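Local coordinates for protein orotidine 5'-phosphate decarboxylase (Streptomyces avermitilis, PDB 3V75) that probably catalyses the decarboxylation of orotidine 5'-phosphate to UMP and CO2, the last step of de novo UMP biosynthesis, at residues I45-S50 with E65-T70; V114-K119 with S139-D144; E212-F217 with D234-L239; A249-L254 with E292-A297. All blocks are in the same frame, centred on the assembly; numbering follows the deposited sequence. Where two conformers were deposited one is given.

Interaction 1 of 4, residues I45-S50 with E65-T70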
loop_
_atom_site.group_PDB
_atom_site.type_symbol
_atom_site.label_atom_id
_atom_site.label_comp_id
_atom_site.label_asym_id
_atom_site.label_seq_id
_atom_site.Cartn_x
_atom_site.Cartn_y
_atom_site.Cartn_z
ATOM N N ILE A 45 16.500 -5.378 -0.107
ATOM C CA ILE A 45 17.135 -4.501 0.876
ATOM C C ILE A 45 16.101 -4.419 1.996
ATOM O O ILE A 45 15.090 -3.672 1.902
ATOM C CB ILE A 45 17.473 -3.120 0.316
ATOM C CG1 ILE A 45 18.299 -3.247 -0.964
ATOM C CG2 ILE A 45 18.217 -2.275 1.366
ATOM C CD1 ILE A 45 18.759 -1.889 -1.577
ATOM N N ASP A 46 16.326 -5.224 3.044
ATOM C CA ASP A 46 15.310 -5.536 4.040
ATOM C C ASP A 46 15.806 -5.235 5.451
ATOM O O ASP A 46 16.140 -6.163 6.206
ATOM C CB ASP A 46 14.956 -7.034 3.961
ATOM C CG ASP A 46 14.317 -7.397 2.660
ATOM O OD1 ASP A 46 13.442 -6.656 2.187
ATOM O OD2 ASP A 46 14.703 -8.422 2.059
ATOM N N PRO A 47 15.914 -3.949 5.813
ATOM C CA PRO A 47 16.510 -3.590 7.108
ATOM C C PRO A 47 15.482 -3.726 8.235
ATOM O O PRO A 47 15.164 -2.735 8.925
ATOM C CB PRO A 47 16.927 -2.118 6.924
ATOM C CG PRO A 47 15.916 -1.613 5.875
ATOM C CD PRO A 47 15.733 -2.789 4.926
ATOM N N HIS A 48 14.944 -4.924 8.428
ATOM C CA HIS A 48 14.090 -5.145 9.599
ATOM C C HIS A 48 14.917 -5.278 10.861
ATOM O O HIS A 48 16.142 -5.496 10.813
ATOM C CB HIS A 48 13.135 -6.337 9.426
ATOM C CG HIS A 48 13.765 -7.575 8.883
ATOM N ND1 HIS A 48 14.645 -8.356 9.614
ATOM C CD2 HIS A 48 13.599 -8.206 7.691
ATOM C CE1 HIS A 48 14.996 -9.407 8.891
ATOM N NE2 HIS A 48 14.385 -9.335 7.715
ATOM N N ALA A 49 14.259 -5.127 12.005
ATOM C CA ALA A 49 14.990 -5.119 13.266
ATOM C C ALA A 49 15.840 -6.384 13.490
ATOM O O ALA A 49 16.930 -6.269 14.041
ATOM C CB ALA A 49 14.036 -4.888 14.473
ATOM N N SER A 50 15.344 -7.563 13.066
ATOM C CA SER A 50 16.077 -8.830 13.199
ATOM C C SER A 50 17.435 -8.698 12.491
ATOM O O SER A 50 18.496 -8.879 13.096
ATOM C CB SER A 50 15.247 -9.958 12.565
ATOM O OG SER A 50 15.740 -11.239 12.865
ATOM N N GLU A 65 20.269 3.300 8.122
ATOM C CA GLU A 65 21.109 3.973 7.158
ATOM C C GLU A 65 22.440 3.228 6.919
ATOM O O GLU A 65 22.887 3.090 5.775
ATOM C CB GLU A 65 21.360 5.387 7.634
ATOM C CG GLU A 65 22.244 6.201 6.755
ATOM C CD GLU A 65 22.435 7.614 7.336
ATOM O OE1 GLU A 65 22.702 7.752 8.577
ATOM O OE2 GLU A 65 22.361 8.602 6.558
ATOM N N ARG A 66 23.079 2.756 7.996
ATOM C CA ARG A 66 24.352 2.039 7.834
ATOM C C ARG A 66 24.155 0.725 7.060
ATOM O O ARG A 66 24.964 0.364 6.184
ATOM C CB ARG A 66 24.946 1.754 9.210
ATOM C CG ARG A 66 26.280 1.022 9.148
ATOM C CD ARG A 66 27.329 1.898 8.460
ATOM N NE ARG A 66 27.548 1.536 7.045
ATOM C CZ ARG A 66 28.462 2.120 6.257
ATOM N NH1 ARG A 66 29.232 3.091 6.754
ATOM N NH2 ARG A 66 28.670 1.711 4.993
ATOM N N PHE A 67 23.079 0.018 7.387
ATOM C CA PHE A 67 22.732 -1.236 6.706
ATOM C C PHE A 67 22.557 -0.966 5.203
ATOM O O PHE A 67 23.139 -1.649 4.344
ATOM C CB PHE A 67 21.425 -1.760 7.294
ATOM C CG PHE A 67 20.912 -3.022 6.667
ATOM C CD1 PHE A 67 20.136 -2.987 5.511
ATOM C CD2 PHE A 67 21.161 -4.262 7.257
ATOM C CE1 PHE A 67 19.641 -4.149 4.944
ATOM C CE2 PHE A 67 20.645 -5.453 6.696
ATOM C CZ PHE A 67 19.893 -5.390 5.529
ATOM N N SER A 68 21.700 -0.001 4.889
ATOM C CA SER A 68 21.355 0.285 3.501
ATOM C C SER A 68 22.582 0.730 2.693
ATOM O O SER A 68 22.808 0.277 1.550
ATOM C CB SER A 68 20.249 1.352 3.493
ATOM O OG SER A 68 19.091 0.818 4.116
ATOM N N ARG A 69 23.391 1.582 3.294
ATOM C CA ARG A 69 24.584 2.052 2.635
ATOM C C ARG A 69 25.538 0.895 2.333
ATOM O O ARG A 69 26.121 0.828 1.245
ATOM C CB ARG A 69 25.266 3.102 3.521
ATOM C CG ARG A 69 26.553 3.581 2.950
ATOM C CD ARG A 69 27.117 4.723 3.795
ATOM N NE ARG A 69 28.474 4.971 3.330
ATOM C CZ ARG A 69 29.213 5.993 3.731
ATOM N NH1 ARG A 69 28.692 6.857 4.609
ATOM N NH2 ARG A 69 30.456 6.133 3.247
ATOM N N THR A 70 25.714 -0.006 3.292
ATOM C CA THR A 70 26.639 -1.117 3.107
ATOM C C THR A 70 26.136 -2.054 2.018
ATOM O O THR A 70 26.937 -2.554 1.205
ATOM C CB THR A 70 26.808 -1.891 4.428
ATOM O OG1 THR A 70 27.537 -1.059 5.325
ATOM C CG2 THR A 70 27.540 -3.223 4.206
#
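The ring of Phe67 packs against Pro47, with Ile45 at its edge and the carbonyl oxygen of Asp46 near CZ. Phe67 sits on helix 61-75, and its CB bond points at the loop that follows strand 42-45. CG is anti to the backbone N (chi1 178°), which carries the ring over to Pro47, and lies 4.1 Å from Pro47 CB. CD1 meets Pro47 CB at 3.6 Å. CE1 is 3.8 Å from Pro47 CA. This CA sits over the ring face, 4.1 Å from the centroid of Phe67 and 19° off the normal, a CH-pi contact. Ile45 CG2 reaches the same CE1 at the ring edge, at 4.3 Å. The tip, CZ, comes to 3.9 Å from Asp46 O. Trp55 also meets the Phe67 ring, and Leu51 and Leu52 of helix 49-54 touch it. An alanine here is likely to open a gap beside Pro47 and leave the proline CA without an aromatic face. Pro47 is the centre of an inverse gamma turn, the bend that leads from the first barrel strand into helix 49-54. No hydrogen bond crosses the contact, so the turn and helix 61-75 are held together here by apolar and CH-pi packing.

Interaction 2 of 4, residues V114-K119 with S139-D144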
loop_
_atom_site.group_PDB
_atom_site.type_symbol
_atom_site.label_atom_id
_atom_site.label_comp_id
_atom_site.label_asym_id
_atom_site.label_seq_id
_atom_site.Cartn_x
_atom_site.Cartn_y
_atom_site.Cartn_z
ATOM N N VAL A 114 16.174 -1.085 -9.676
ATOM C CA VAL A 114 15.495 -1.068 -8.384
ATOM C C VAL A 114 14.002 -1.321 -8.550
ATOM O O VAL A 114 13.310 -0.578 -9.259
ATOM C CB VAL A 114 15.717 0.271 -7.657
ATOM C CG1 VAL A 114 14.862 0.356 -6.369
ATOM C CG2 VAL A 114 17.218 0.430 -7.319
ATOM N N VAL A 115 13.528 -2.364 -7.884
ATOM C CA VAL A 115 12.120 -2.659 -7.791
ATOM C C VAL A 115 11.671 -2.182 -6.431
ATOM O O VAL A 115 12.074 -2.739 -5.396
ATOM C CB VAL A 115 11.861 -4.180 -7.917
ATOM C CG1 VAL A 115 10.380 -4.490 -7.648
ATOM C CG2 VAL A 115 12.306 -4.645 -9.283
HETATM N N MSE A 116 10.828 -1.150 -6.408
HETATM C CA MSE A 116 10.336 -0.630 -5.144
HETATM C C MSE A 116 9.222 -1.557 -4.646
HETATM O O MSE A 116 8.128 -1.625 -5.253
HETATM C CB MSE A 116 9.817 0.786 -5.321
HETATM C CG MSE A 116 9.115 1.304 -4.076
HETATM SE SE MSE A 116 10.346 1.608 -2.574
HETATM C CE MSE A 116 11.422 2.969 -3.404
ATOM N N ASP A 117 9.453 -2.281 -3.549
ATOM C CA ASP A 117 8.393 -3.134 -3.024
ATOM C C ASP A 117 7.595 -2.364 -1.982
ATOM O O ASP A 117 7.939 -2.297 -0.782
ATOM C CB ASP A 117 8.954 -4.450 -2.459
ATOM C CG ASP A 117 7.907 -5.486 -2.283
ATOM O OD1 ASP A 117 6.683 -5.153 -2.347
ATOM O OD2 ASP A 117 8.247 -6.682 -2.082
ATOM N N ALA A 118 6.527 -1.738 -2.476
ATOM C CA ALA A 118 5.677 -0.874 -1.658
ATOM C C ALA A 118 4.205 -1.325 -1.692
ATOM O O ALA A 118 3.366 -0.829 -0.912
ATOM C CB ALA A 118 5.812 0.564 -2.133
ATOM N N LYS A 119 3.893 -2.270 -2.583
ATOM C CA LYS A 119 2.538 -2.866 -2.662
ATOM C C LYS A 119 1.436 -1.813 -2.553
ATOM O O LYS A 119 0.538 -1.902 -1.707
ATOM C CB LYS A 119 2.357 -3.997 -1.641
ATOM C CG LYS A 119 3.306 -5.187 -1.919
ATOM C CD LYS A 119 2.979 -6.334 -0.969
ATOM C CE LYS A 119 3.952 -7.541 -1.164
ATOM N NZ LYS A 119 5.365 -7.175 -0.763
ATOM N N SER A 139 10.986 12.178 -9.583
ATOM C CA SER A 139 10.639 11.923 -8.184
ATOM C C SER A 139 11.829 11.489 -7.384
ATOM O O SER A 139 12.694 10.774 -7.910
ATOM C CB SER A 139 9.636 10.850 -8.066
ATOM O OG SER A 139 9.538 10.570 -6.676
ATOM N N PRO A 140 11.900 11.919 -6.082
ATOM C CA PRO A 140 13.061 11.487 -5.299
ATOM C C PRO A 140 12.946 9.995 -4.951
ATOM O O PRO A 140 13.914 9.509 -4.420
ATOM C CB PRO A 140 12.968 12.337 -4.012
ATOM C CG PRO A 140 11.464 12.586 -3.883
ATOM C CD PRO A 140 11.042 12.848 -5.311
ATOM N N LEU A 141 11.819 9.320 -5.243
ATOM C CA LEU A 141 11.764 7.837 -5.089
ATOM C C LEU A 141 11.701 7.054 -6.411
ATOM O O LEU A 141 11.287 5.880 -6.419
ATOM C CB LEU A 141 10.647 7.400 -4.135
ATOM C CG LEU A 141 10.794 7.888 -2.691
ATOM C CD1 LEU A 141 9.429 7.961 -1.993
ATOM C CD2 LEU A 141 11.690 6.914 -1.941
ATOM N N PHE A 142 12.100 7.693 -7.523
ATOM C CA PHE A 142 12.000 7.056 -8.843
ATOM C C PHE A 142 12.671 5.690 -8.834
ATOM O O PHE A 142 13.856 5.586 -8.494
ATOM C CB PHE A 142 12.648 7.901 -9.944
ATOM C CG PHE A 142 12.572 7.268 -11.336
ATOM C CD1 PHE A 142 11.367 6.817 -11.853
ATOM C CD2 PHE A 142 13.708 7.150 -12.125
ATOM C CE1 PHE A 142 11.285 6.239 -13.134
ATOM C CE2 PHE A 142 13.628 6.620 -13.433
ATOM C CZ PHE A 142 12.429 6.132 -13.915
ATOM N N SER A 143 11.924 4.675 -9.239
ATOM C CA SER A 143 12.384 3.290 -9.255
ATOM C C SER A 143 12.090 2.689 -10.631
ATOM O O SER A 143 11.218 3.167 -11.363
ATOM C CB SER A 143 11.660 2.492 -8.156
ATOM O OG SER A 143 11.921 3.048 -6.865
ATOM N N ASP A 144 12.797 1.617 -10.988
ATOM C CA ASP A 144 12.585 0.996 -12.290
ATOM C C ASP A 144 11.285 0.211 -12.356
ATOM O O ASP A 144 10.738 -0.007 -13.437
ATOM C CB ASP A 144 13.773 0.091 -12.594
ATOM C CG ASP A 144 15.023 0.889 -12.707
ATOM O OD1 ASP A 144 15.148 1.626 -13.721
ATOM O OD2 ASP A 144 15.867 0.869 -11.764
#
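Leu141, Ser143 and Asp144 are the residues of 139-144 that meet strand 113-120, at Val114 and Met116. The segment opens at Ser139, whose OG accepts from Leu141 N in an ST turn. A type I turn runs from Ser139 to Phe142. Leu141 then sets CD2 4.2 Å from CE of Met116, a selenomethionine. Ser143 points at the strand. Its OG donates to Leu141 O at 2.9 Å, which fixes the hydroxyl inside its own loop. The same OG lies 3.5 Å from Met116 CB and from CE, which the bends at chi2 and chi3 (69° and 63°) bring back to it. Asp144 closes the segment with two bonds to Val114. Asp144 N gives a weak bond to Val114 O at 2.8 Å. Val114 N donates to Asp144 OD2 at 2.9 Å, nearly straight at 162°, on the anti lone pair. Asp144 OD1 has salt bridges to Arg108 and Arg30. An asparagine in place of Asp144 would probably leave these two arginines without their shared negative charge. Farther along the strand, Lys119, the predicted proton donor, pairs with Asp117 at 2.9 Å from NZ to OD1. Lys83, and Asp122 of the second subunit, extend this to the charged array of Lys and Asp seen in OMP decarboxylases. The contact thus ties the loop before strand 145-148 to the start of strand 113-120, through a buried carboxylate whose OD2 takes the Val114 N-H while its OD1 pairs with two arginines.

Interaction 3 of 4, residues E212-F217 with D234-L239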
loop_
_atom_site.group_PDB
_atom_site.type_symbol
_atom_site.label_atom_id
_atom_site.label_comp_id
_atom_site.label_asym_id
_atom_site.label_seq_id
_atom_site.Cartn_x
_atom_site.Cartn_y
_atom_site.Cartn_z
ATOM N N GLU A 212 8.970 -7.184 -27.135
ATOM C CA GLU A 212 10.143 -8.032 -27.218
ATOM C C GLU A 212 11.311 -7.329 -26.558
ATOM O O GLU A 212 11.465 -6.116 -26.703
ATOM C CB GLU A 212 10.475 -8.322 -28.675
ATOM C CG GLU A 212 9.369 -9.043 -29.414
ATOM C CD GLU A 212 9.352 -10.539 -29.153
ATOM O OE1 GLU A 212 10.258 -11.031 -28.407
ATOM O OE2 GLU A 212 8.474 -11.265 -29.724
ATOM N N PRO A 213 12.201 -8.086 -25.888
ATOM C CA PRO A 213 12.223 -9.538 -25.672
ATOM C C PRO A 213 11.313 -9.937 -24.522
ATOM O O PRO A 213 11.034 -11.128 -24.327
ATOM C CB PRO A 213 13.697 -9.793 -25.302
ATOM C CG PRO A 213 14.125 -8.558 -24.637
ATOM C CD PRO A 213 13.403 -7.431 -25.345
ATOM N N LEU A 214 10.831 -8.947 -23.774
ATOM C CA LEU A 214 10.035 -9.196 -22.593
ATOM C C LEU A 214 9.238 -7.908 -22.329
ATOM O O LEU A 214 9.782 -6.799 -22.465
ATOM C CB LEU A 214 10.959 -9.476 -21.399
ATOM C CG LEU A 214 10.331 -9.871 -20.055
ATOM C CD1 LEU A 214 9.515 -11.151 -20.179
ATOM C CD2 LEU A 214 11.360 -9.989 -18.938
ATOM N N GLY A 215 7.991 -8.047 -21.889
ATOM C CA GLY A 215 7.177 -6.896 -21.538
ATOM C C GLY A 215 7.558 -6.300 -20.189
ATOM O O GLY A 215 8.316 -6.901 -19.412
ATOM N N SER A 216 6.988 -5.139 -19.866
ATOM C CA SER A 216 7.328 -4.420 -18.637
ATOM C C SER A 216 6.415 -4.670 -17.456
ATOM O O SER A 216 6.678 -4.157 -16.369
ATOM C CB SER A 216 7.371 -2.902 -18.896
ATOM O OG SER A 216 8.365 -2.564 -19.835
ATOM N N PHE A 217 5.348 -5.454 -17.671
ATOM C CA PHE A 217 4.308 -5.611 -16.656
ATOM C C PHE A 217 4.307 -7.034 -16.138
ATOM O O PHE A 217 3.934 -7.970 -16.836
ATOM C CB PHE A 217 2.964 -5.081 -17.210
ATOM C CG PHE A 217 3.085 -3.634 -17.606
ATOM C CD1 PHE A 217 3.112 -2.649 -16.627
ATOM C CD2 PHE A 217 3.350 -3.273 -18.914
ATOM C CE1 PHE A 217 3.338 -1.291 -16.966
ATOM C CE2 PHE A 217 3.560 -1.918 -19.257
ATOM C CZ PHE A 217 3.558 -0.946 -18.274
ATOM N N ASP A 234 2.943 -17.878 -18.712
ATOM C CA ASP A 234 3.425 -17.400 -20.015
ATOM C C ASP A 234 2.804 -16.017 -20.241
ATOM O O ASP A 234 1.926 -15.933 -21.120
ATOM C CB ASP A 234 2.903 -18.315 -21.160
ATOM C CG ASP A 234 3.604 -18.055 -22.521
ATOM O OD1 ASP A 234 4.459 -17.159 -22.579
ATOM O OD2 ASP A 234 3.285 -18.766 -23.527
ATOM N N ILE A 235 3.174 -14.983 -19.492
ATOM C CA ILE A 235 2.543 -13.655 -19.631
ATOM C C ILE A 235 3.420 -12.665 -20.378
ATOM O O ILE A 235 3.077 -11.481 -20.485
ATOM C CB ILE A 235 2.148 -13.072 -18.257
ATOM C CG1 ILE A 235 3.378 -12.871 -17.374
ATOM C CG2 ILE A 235 1.131 -14.001 -17.597
ATOM C CD1 ILE A 235 3.138 -12.018 -16.127
ATOM N N ASN A 236 4.537 -13.134 -20.923
ATOM C CA ASN A 236 5.502 -12.246 -21.597
ATOM C C ASN A 236 5.881 -11.057 -20.717
ATOM O O ASN A 236 6.079 -9.910 -21.195
ATOM C CB ASN A 236 5.028 -11.777 -22.983
ATOM C CG ASN A 236 6.130 -11.092 -23.748
ATOM O OD1 ASN A 236 7.302 -11.499 -23.638
ATOM N ND2 ASN A 236 5.804 -10.027 -24.478
ATOM N N GLY A 237 5.999 -11.322 -19.416
ATOM C CA GLY A 237 6.484 -10.325 -18.474
ATOM C C GLY A 237 7.197 -11.001 -17.323
ATOM O O GLY A 237 7.117 -12.232 -17.164
ATOM N N PRO A 238 7.935 -10.217 -16.550
ATOM C CA PRO A 238 8.793 -10.803 -15.508
ATOM C C PRO A 238 7.956 -11.334 -14.338
ATOM O O PRO A 238 6.858 -10.793 -14.020
ATOM C CB PRO A 238 9.669 -9.633 -15.066
ATOM C CG PRO A 238 8.841 -8.382 -15.400
ATOM C CD PRO A 238 8.078 -8.753 -16.668
ATOM N N LEU A 239 8.464 -12.374 -13.667
ATOM C CA LEU A 239 7.756 -12.949 -12.522
ATOM C C LEU A 239 8.656 -12.741 -11.307
ATOM O O LEU A 239 9.699 -13.404 -11.188
ATOM C CB LEU A 239 7.533 -14.443 -12.759
ATOM C CG LEU A 239 6.799 -14.809 -14.056
ATOM C CD1 LEU A 239 6.791 -16.324 -14.234
ATOM C CD2 LEU A 239 5.347 -14.285 -14.002
HETATM O O HOH W 1 8.433 -12.041 -26.140
#
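The touching parts of the two loops, 213-217 and 235-238, run at 91° to each other and come nearest where the CA atoms of Gly215 and Gly237 lie 4.7 Å apart. Gly215 N donates to Asn236 O at 2.8 Å, with an angle of 143° at the hydrogen. There is no room for a side chain at Gly215: a CB would lie 2.7 Å from Asn236 O. Leu214 reaches across next to this bond. Its CD1 rests 3.6 Å from Gly237 CA, and its CD2 lies 4.2 Å from Pro238 CD. Leu31 of helix 27-38 also touches the proline. Pro238 CD approaches Gly215 O at 3.3 Å, and this buried oxygen has no polar partner in the model. Asn236 has CG anti to its own N (chi1 -169°), which turns the amide toward the 212-217 chain. A water bridges Asn236 OD1, at 2.8 Å, and Pro213 O, at 3.3 Å. ND2 of Asn236 is held by Glu211 O and Asn208 O. Asn208 in turn donates from ND2 to Phe217 O and Ile235 O, so it bridges the two segments. The contact joins the loops that enter strands 217-221 and 239-241, at the N-terminal ends of these strands in the barrel. One direct backbone bond and a water bridge supply the polar part; Leu214, Pro238 and the closely packed glycines supply the rest.

Interaction 4 of 4, residues A249-L254 with E292-A297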
loop_
_atom_site.group_PDB
_atom_site.type_symbol
_atom_site.label_atom_id
_atom_site.label_comp_id
_atom_site.label_asym_id
_atom_site.label_seq_id
_atom_site.Cartn_x
_atom_site.Cartn_y
_atom_site.Cartn_z
ATOM N N ALA A 249 12.753 -24.039 -2.906
ATOM C CA ALA A 249 13.019 -22.882 -3.753
ATOM C C ALA A 249 14.502 -22.528 -3.717
ATOM O O ALA A 249 14.907 -21.350 -3.756
ATOM C CB ALA A 249 12.179 -21.682 -3.368
ATOM N N ALA A 250 15.317 -23.562 -3.682
ATOM C CA ALA A 250 16.714 -23.384 -3.948
ATOM C C ALA A 250 16.849 -23.068 -5.456
ATOM O O ALA A 250 15.971 -23.423 -6.249
ATOM C CB ALA A 250 17.436 -24.693 -3.599
ATOM N N PRO A 251 17.960 -22.442 -5.859
ATOM C CA PRO A 251 18.199 -22.198 -7.278
ATOM C C PRO A 251 17.944 -23.415 -8.160
ATOM O O PRO A 251 17.277 -23.300 -9.204
ATOM C CB PRO A 251 19.668 -21.815 -7.299
ATOM C CG PRO A 251 19.786 -21.013 -6.029
ATOM C CD PRO A 251 19.001 -21.819 -5.024
ATOM N N ALA A 252 18.426 -24.593 -7.753
ATOM C CA ALA A 252 18.277 -25.770 -8.604
ATOM C C ALA A 252 16.818 -26.190 -8.809
ATOM O O ALA A 252 16.505 -26.893 -9.767
ATOM C CB ALA A 252 19.104 -26.947 -8.046
ATOM N N ASP A 253 15.931 -25.780 -7.891
ATOM C CA ASP A 253 14.505 -26.139 -7.950
ATOM C C ASP A 253 13.714 -25.244 -8.888
ATOM O O ASP A 253 12.584 -25.588 -9.230
ATOM C CB ASP A 253 13.835 -25.958 -6.578
ATOM C CG ASP A 253 14.468 -26.817 -5.478
ATOM O OD1 ASP A 253 14.859 -27.972 -5.757
ATOM O OD2 ASP A 253 14.601 -26.303 -4.331
ATOM N N LEU A 254 14.271 -24.082 -9.255
ATOM C CA LEU A 254 13.441 -23.087 -9.971
ATOM C C LEU A 254 12.896 -23.548 -11.330
ATOM O O LEU A 254 11.735 -23.285 -11.648
ATOM C CB LEU A 254 14.142 -21.724 -10.100
ATOM C CG LEU A 254 14.563 -21.146 -8.750
ATOM C CD1 LEU A 254 15.241 -19.803 -8.934
ATOM C CD2 LEU A 254 13.343 -21.064 -7.769
ATOM N N GLU A 292 25.007 -17.340 -9.829
ATOM C CA GLU A 292 25.595 -18.388 -10.665
ATOM C C GLU A 292 24.810 -19.681 -10.612
ATOM O O GLU A 292 24.648 -20.365 -11.638
ATOM C CB GLU A 292 27.044 -18.653 -10.268
ATOM C CG GLU A 292 27.656 -19.789 -11.047
ATOM C CD GLU A 292 27.505 -19.623 -12.604
ATOM O OE1 GLU A 292 27.356 -20.649 -13.333
ATOM O OE2 GLU A 292 27.516 -18.464 -13.118
ATOM N N GLU A 293 24.340 -20.050 -9.421
ATOM C CA GLU A 293 23.570 -21.284 -9.320
ATOM C C GLU A 293 22.257 -21.201 -10.080
ATOM O O GLU A 293 21.813 -22.188 -10.693
ATOM C CB GLU A 293 23.258 -21.604 -7.872
ATOM C CG GLU A 293 24.489 -22.038 -7.114
ATOM C CD GLU A 293 24.176 -22.273 -5.620
ATOM O OE1 GLU A 293 23.082 -21.919 -5.104
ATOM O OE2 GLU A 293 25.097 -22.765 -4.936
ATOM N N ILE A 294 21.612 -20.038 -10.017
ATOM C CA ILE A 294 20.369 -19.855 -10.758
ATOM C C ILE A 294 20.664 -19.869 -12.266
ATOM O O ILE A 294 19.985 -20.565 -13.020
ATOM C CB ILE A 294 19.673 -18.559 -10.358
ATOM C CG1 ILE A 294 19.285 -18.624 -8.874
ATOM C CG2 ILE A 294 18.434 -18.332 -11.255
ATOM C CD1 ILE A 294 18.863 -17.279 -8.280
ATOM N N ARG A 295 21.699 -19.137 -12.699
ATOM C CA ARG A 295 22.100 -19.133 -14.105
ATOM C C ARG A 295 22.302 -20.553 -14.605
ATOM O O ARG A 295 21.809 -20.935 -15.671
ATOM C CB ARG A 295 23.395 -18.303 -14.307
ATOM C CG ARG A 295 23.758 -17.995 -15.772
ATOM C CD ARG A 295 25.279 -18.000 -15.996
ATOM N NE ARG A 295 25.801 -19.318 -15.626
ATOM C CZ ARG A 295 25.829 -20.401 -16.422
ATOM N NH1 ARG A 295 25.431 -20.337 -17.704
ATOM N NH2 ARG A 295 26.287 -21.530 -15.926
ATOM N N ALA A 296 23.035 -21.354 -13.832
ATOM C CA ALA A 296 23.336 -22.732 -14.227
ATOM C C ALA A 296 22.069 -23.590 -14.270
ATOM O O ALA A 296 21.887 -24.427 -15.177
ATOM C CB ALA A 296 24.319 -23.327 -13.281
ATOM N N ALA A 297 21.175 -23.409 -13.303
ATOM C CA ALA A 297 19.957 -24.226 -13.298
ATOM C C ALA A 297 19.107 -23.930 -14.535
ATOM O O ALA A 297 18.578 -24.847 -15.180
ATOM C CB ALA A 297 19.143 -23.985 -12.026
#
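Pro251 lays its ring on the side chains of Ile294 and Glu293 of helix 280-299. Pro251 CB is 3.6 Å from Ile294 CG1, and the two side chains cross at about a right angle. The same CB lies 3.6 Å from Glu293 CB. Glu293 has its CG beside the backbone N (chi1 -71°) and an extended chain beyond it, which runs past the proline. OE1 ends 3.5 Å from Pro251 CG, alongside the ring carbons. One turn on, Ala297 points at the loop. Its CB meets Pro251 O at 3.5 Å and Ala252 CA at 4.0 Å. Leu254 adds a second apolar touch, with CD1 4.2 Å from Ile294 CG2. The two branches of Ile294 thus serve different partners: CG1 packs on the proline and CG2 on the leucine. Ile294 also touches Pro40, before the first barrel strand. The loop has its own bonds: Ala250 N donates to Asp253 OD2 at 2.9 Å, and Leu254 N bonds to Pro251 O. These keep Pro251 in a compact bend just before helix 254-258. The contact joins the loop after strand 239-241 to the last helix of the chain, on the outside of the barrel. What joins loop and helix is van der Waals contact, mostly aliphatic, with the Glu293 carboxylate and the Pro251 carbonyl oxygen touching only carbon across it.

How the interactions relate
All four contacts belong to one eight-stranded parallel barrel, and none touches another. Interactions 1, 2 and 3 are buried, while interaction 4 is partly buried on the outside. Interactions 1 and 4 each pack a proline of a loop on a helix of the outer layer and have no hydrogen bond across. An aromatic face carries the first, and aliphatic groups carry the fourth. Interactions 2 and 3 instead use hydrogen bonds to the backbone at the approaches to barrel strands. Interaction 2 adds a buried carboxylate, and its strand holds the predicted proton donor. Its centre is about 17 Å from that of interaction 1. Interactions 3 and 4 lie away from the annotated site.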